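Local coordinates for protein ornithine carbamoyltransferase, mitochondrial (Coccidioides immitis, PDB 3SDS) that catalyses the transfer of the carbamoyl group from carbamoyl phosphate to L-ornithine, giving L-citrulline and phosphate in arginine biosynthesis, at residues A[22-27]-A[343-348]; A[86-89]-A[94-97]. All coordinates share one frame; numbering follows the deposited sequence.

Contact 1: A[22-27]-A[343-348]; sequences TPRHLL and EAFVVN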
loop_
_atom_site.group_PDB
_atom_site.type_symbol
_atom_site.label_atom_id
_atom_site.label_comp_id
_atom_site.label_asym_id
_atom_site.label_seq_id
_atom_site.Cartn_x
_atom_site.Cartn_y
_atom_site.Cartn_z
ATOM N N THR A 22 -20.858 -21.227 7.655
ATOM C CA THR A 22 -19.423 -21.483 7.996
ATOM C C THR A 22 -18.489 -21.454 6.749
ATOM O O THR A 22 -18.691 -22.228 5.798
ATOM C CB THR A 22 -19.264 -22.826 8.776
ATOM N N PRO A 23 -17.487 -20.537 6.733
ATOM C CA PRO A 23 -16.513 -20.485 5.612
ATOM C C PRO A 23 -15.498 -21.629 5.645
ATOM O O PRO A 23 -15.173 -22.130 6.717
ATOM C CB PRO A 23 -15.789 -19.148 5.815
ATOM C CG PRO A 23 -16.591 -18.390 6.835
ATOM C CD PRO A 23 -17.357 -19.379 7.644
ATOM N N ARG A 24 -15.000 -22.023 4.473
ATOM C CA ARG A 24 -13.993 -23.078 4.351
ATOM C C ARG A 24 -12.618 -22.430 4.238
ATOM O O ARG A 24 -12.428 -21.508 3.438
ATOM C CB ARG A 24 -14.278 -23.928 3.110
ATOM C CG ARG A 24 -13.557 -25.254 3.056
ATOM C CD ARG A 24 -13.284 -25.742 1.621
ATOM N NE ARG A 24 -12.379 -26.891 1.666
ATOM C CZ ARG A 24 -12.303 -27.859 0.754
ATOM N NH1 ARG A 24 -13.060 -27.832 -0.337
ATOM N NH2 ARG A 24 -11.447 -28.863 0.929
ATOM N N HIS A 25 -11.659 -22.902 5.027
ATOM C CA HIS A 25 -10.321 -22.317 5.022
ATOM C C HIS A 25 -9.268 -23.221 4.309
ATOM O O HIS A 25 -9.496 -24.423 4.113
ATOM C CB HIS A 25 -9.901 -21.950 6.454
ATOM C CG HIS A 25 -10.953 -21.203 7.225
ATOM N ND1 HIS A 25 -11.284 -19.890 6.962
ATOM C CD2 HIS A 25 -11.740 -21.583 8.263
ATOM C CE1 HIS A 25 -12.241 -19.501 7.791
ATOM N NE2 HIS A 25 -12.534 -20.508 8.592
ATOM N N LEU A 26 -8.144 -22.637 3.891
ATOM C CA LEU A 26 -7.004 -23.422 3.446
ATOM C C LEU A 26 -5.844 -23.245 4.443
ATOM O O LEU A 26 -5.121 -22.239 4.380
ATOM C CB LEU A 26 -6.580 -23.028 2.031
ATOM C CG LEU A 26 -5.397 -23.800 1.413
ATOM C CD1 LEU A 26 -5.684 -25.302 1.273
ATOM C CD2 LEU A 26 -4.965 -23.247 0.068
ATOM N N LEU A 27 -5.679 -24.200 5.372
ATOM C CA LEU A 27 -4.587 -24.131 6.378
ATOM C C LEU A 27 -3.376 -25.038 6.072
ATOM O O LEU A 27 -2.250 -24.758 6.531
ATOM C CB LEU A 27 -5.112 -24.416 7.800
ATOM C CG LEU A 27 -6.333 -23.632 8.334
ATOM C CD1 LEU A 27 -6.529 -23.906 9.808
ATOM C CD2 LEU A 27 -6.216 -22.112 8.099
ATOM N N GLU A 343 -9.173 -18.037 -6.473
ATOM C CA GLU A 343 -10.402 -18.358 -7.217
ATOM C C GLU A 343 -11.222 -19.437 -6.508
ATOM O O GLU A 343 -12.457 -19.321 -6.399
ATOM C CB GLU A 343 -10.128 -18.817 -8.655
ATOM C CG GLU A 343 -11.382 -18.840 -9.543
ATOM C CD GLU A 343 -11.357 -19.953 -10.585
ATOM O OE1 GLU A 343 -10.332 -20.672 -10.654
ATOM O OE2 GLU A 343 -12.371 -20.114 -11.332
ATOM N N ALA A 344 -10.529 -20.475 -6.035
ATOM C CA ALA A 344 -11.184 -21.630 -5.434
ATOM C C ALA A 344 -11.868 -21.304 -4.106
ATOM O O ALA A 344 -13.017 -21.715 -3.859
ATOM C CB ALA A 344 -10.195 -22.730 -5.249
ATOM N N PHE A 345 -11.164 -20.566 -3.250
ATOM C CA PHE A 345 -11.631 -20.363 -1.885
ATOM C C PHE A 345 -12.494 -19.118 -1.721
ATOM O O PHE A 345 -13.435 -19.134 -0.926
ATOM C CB PHE A 345 -10.477 -20.440 -0.869
ATOM C CG PHE A 345 -10.016 -21.861 -0.604
ATOM C CD1 PHE A 345 -10.555 -22.602 0.451
ATOM C CD2 PHE A 345 -9.079 -22.475 -1.442
ATOM C CE1 PHE A 345 -10.158 -23.914 0.678
ATOM C CE2 PHE A 345 -8.662 -23.802 -1.218
ATOM C CZ PHE A 345 -9.209 -24.520 -0.164
ATOM N N VAL A 346 -12.207 -18.068 -2.491
ATOM C CA VAL A 346 -12.958 -16.818 -2.375
ATOM C C VAL A 346 -14.119 -16.713 -3.395
ATOM O O VAL A 346 -15.267 -16.481 -3.011
ATOM C CB VAL A 346 -12.046 -15.579 -2.457
ATOM C CG1 VAL A 346 -12.837 -14.313 -2.070
ATOM C CG2 VAL A 346 -10.817 -15.764 -1.560
ATOM N N VAL A 347 -13.820 -16.885 -4.681
ATOM C CA VAL A 347 -14.839 -16.756 -5.711
ATOM C C VAL A 347 -15.772 -17.962 -5.734
ATOM O O VAL A 347 -16.981 -17.780 -5.754
ATOM C CB VAL A 347 -14.230 -16.529 -7.110
ATOM C CG1 VAL A 347 -15.321 -16.195 -8.126
ATOM C CG2 VAL A 347 -13.206 -15.423 -7.056
ATOM N N ASN A 348 -15.225 -19.181 -5.731
ATOM C CA ASN A 348 -16.053 -20.388 -5.768
ATOM C C ASN A 348 -16.487 -20.855 -4.381
ATOM O O ASN A 348 -16.994 -21.978 -4.196
ATOM C CB ASN A 348 -15.341 -21.488 -6.538
ATOM C CG ASN A 348 -15.160 -21.133 -7.996
ATOM O OD1 ASN A 348 -15.930 -20.336 -8.550
ATOM N ND2 ASN A 348 -14.125 -21.698 -8.631
HETATM O O HOH W 1 -13.859 -20.927 1.090
#
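Arg24, in an irregular N-terminal loop, comes opposite Phe345 in the last turn of helix 327-347, with 7.2 Å between their CA atoms; that turn widens to the pi type, Asn348 N bonding to Glu343 O at 2.9 Å. The contact is built around one ring. Phe345, its CG anti to the carbonyl carbon (chi1 -76°), sends its phenyl group out from the helix against three successive loop residues. Leu26 lays its CB over one face, 3.9 Å from the Phe345 ring centroid and 16° off the normal, a CH-pi contact that its two methyl groups extend toward CZ and CE2. Arg24 O lies near the ring plane, 3.7 Å from Phe345 CD1 at the edge, while His25 O comes obliquely to CE1. The extended Arg24 chain brings its CD to 3.7 Å from Phe345 CE1. Beyond it the guanidinium is turned 66° to the ring, and its charge is paired with Glu36 while NH1 also reaches Gly350 O. A single water joins the backbones, donating to Arg24 O (2.8 Å) and to Phe345 O (2.7 Å). Backbone bonds from Leu26 to Val146 and Asn148 tie the loop to the edge of the N-terminal sheet. The C-terminal helix thus passes back from the ornithine-binding domain to pack on the carbamoyl phosphate domain, as in the aspartate/ornithine carbamoyltransferase family.

Contact 2: A[86-89]-A[94-97]; sequences GAVV and HPMF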
loop_
_atom_site.group_PDB
_atom_site.type_symbol
_atom_site.label_atom_id
_atom_site.label_comp_id
_atom_site.label_asym_id
_atom_site.label_seq_id
_atom_site.Cartn_x
_atom_site.Cartn_y
_atom_site.Cartn_z
ATOM N N GLY A 86 0.072 -9.461 -6.831
ATOM C CA GLY A 86 -0.132 -9.662 -8.277
ATOM C C GLY A 86 -1.338 -10.516 -8.636
ATOM O O GLY A 86 -2.040 -10.235 -9.613
ATOM N N ALA A 87 -1.582 -11.554 -7.840
ATOM C CA ALA A 87 -2.692 -12.476 -8.063
ATOM C C ALA A 87 -4.053 -11.836 -7.852
ATOM O O ALA A 87 -4.961 -11.989 -8.678
ATOM C CB ALA A 87 -2.551 -13.681 -7.176
ATOM N N VAL A 88 -4.194 -11.118 -6.744
ATOM C CA VAL A 88 -5.422 -10.379 -6.481
ATOM C C VAL A 88 -5.729 -9.410 -7.630
ATOM O O VAL A 88 -6.861 -9.370 -8.122
ATOM C CB VAL A 88 -5.322 -9.633 -5.136
ATOM C CG1 VAL A 88 -6.581 -8.811 -4.851
ATOM C CG2 VAL A 88 -5.050 -10.626 -3.998
ATOM N N VAL A 89 -4.725 -8.656 -8.081
ATOM C CA VAL A 89 -4.932 -7.627 -9.117
ATOM C C VAL A 89 -5.367 -8.188 -10.493
ATOM O O VAL A 89 -6.216 -7.598 -11.155
ATOM C CB VAL A 89 -3.708 -6.681 -9.241
ATOM C CG1 VAL A 89 -3.807 -5.781 -10.501
ATOM C CG2 VAL A 89 -3.555 -5.844 -7.984
ATOM N N HIS A 94 -8.651 -5.500 -4.817
ATOM C CA HIS A 94 -7.646 -4.717 -4.074
ATOM C C HIS A 94 -6.972 -5.433 -2.872
ATOM O O HIS A 94 -7.645 -5.866 -1.931
ATOM C CB HIS A 94 -8.222 -3.370 -3.631
ATOM C CG HIS A 94 -7.267 -2.544 -2.817
ATOM N ND1 HIS A 94 -6.234 -1.820 -3.381
ATOM C CD2 HIS A 94 -7.188 -2.331 -1.479
ATOM C CE1 HIS A 94 -5.564 -1.196 -2.425
ATOM N NE2 HIS A 94 -6.121 -1.488 -1.261
ATOM N N PRO A 95 -5.639 -5.567 -2.914
ATOM C CA PRO A 95 -4.818 -6.131 -1.830
ATOM C C PRO A 95 -4.381 -5.119 -0.748
ATOM O O PRO A 95 -3.800 -4.081 -1.070
ATOM C CB PRO A 95 -3.596 -6.665 -2.577
ATOM C CG PRO A 95 -3.489 -5.806 -3.778
ATOM C CD PRO A 95 -4.874 -5.444 -4.170
ATOM N N MET A 96 -4.645 -5.423 0.521
ATOM C CA MET A 96 -4.378 -4.466 1.610
ATOM C C MET A 96 -3.286 -4.996 2.540
ATOM O O MET A 96 -3.435 -6.061 3.158
ATOM C CB MET A 96 -5.672 -4.143 2.363
ATOM C CG MET A 96 -5.507 -3.379 3.649
ATOM S SD MET A 96 -7.092 -2.921 4.409
ATOM C CE MET A 96 -7.725 -4.485 5.033
ATOM N N PHE A 97 -2.179 -4.262 2.617
ATOM C CA PHE A 97 -1.010 -4.723 3.369
ATOM C C PHE A 97 -1.039 -4.239 4.805
ATOM O O PHE A 97 -1.082 -3.058 5.062
ATOM C CB PHE A 97 0.287 -4.285 2.686
ATOM C CG PHE A 97 1.520 -4.599 3.480
ATOM C CD1 PHE A 97 1.855 -5.919 3.792
ATOM C CD2 PHE A 97 2.366 -3.585 3.903
ATOM C CE1 PHE A 97 3.024 -6.225 4.538
ATOM C CE2 PHE A 97 3.541 -3.879 4.641
ATOM C CZ PHE A 97 3.867 -5.202 4.957
#
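Val88 CG1 lies over one face of the Pro95 ring, while Val89 CG2 approaches its edge at CD; this pyrrolidine is the one ring used between helix segment 86-89 and strand segment 94-97. The truly flat groups of the strand are engaged elsewhere: the His94 imidazole, whose CB points away from the helix, hydrogen-bonds through NE2 to Glu85 of the third subunit and packs on Val89 of that same subunit, and the Phe97 ring forms a cation-pi pair with Arg81 of its own chain.

Across the contact, Val88 supplies the nearer branch. Its CG1 stands anti to the backbone N (chi1 178°) and comes within 3.8 Å of Pro95 CD. The same Val88 CG1 lies 3.9 Å from the backbone N of His94. Val89 adds the other branch: because its CG2 is the methyl placed beside the backbone N, that group rather than CG1 approaches Pro95 CD, at 4.1 Å. The two methyls reach CD from directions nearly at right angles. The neighbouring CA pairs, Val88 with Pro95 at 6.3 Å and Val89 with His94 at 6.4 Å, set the helix close upon the strand.

This is the second half of a beta-alpha-beta crossover, in which helix 78-90 leads from strand 68-73 to the adjacent parallel strand 94-98. His94 of the second subunit packs on Val89 and Pro95, so the unit also lies at a trimer interface. The side-chain contacts are apolar, though the Val88 methyl also rests on the backbone at His94 and Pro95. Proline has no backbone N-H to give, and sheet pairing is carried by its neighbours His94 and Met96, bonded to Lys67 and to Val69 and Met71 of strand 68-73; what joins helix to strand here is therefore shape and burial rather than directional bonds.

Contact 2 is local, closing a short turn between helix and strand, whereas contact 1 joins the two ends of the chain and encloses contact 2 within its sequence span. Their centres lie 16 Å apart and their nearest atoms about 8 Å, so they do not touch. Helix 327-347 relates them: it carries Phe345 into contact 1 and, one turn earlier, lays Leu342 against Val88 of contact 2. Both stand back from the carbamoyl phosphate site inferred by similarity. Side chain to side chain, Leu26 is about 9 Å from His155 and about 10 Å from Arg334, and Val88 is about 10 Å from Thr80.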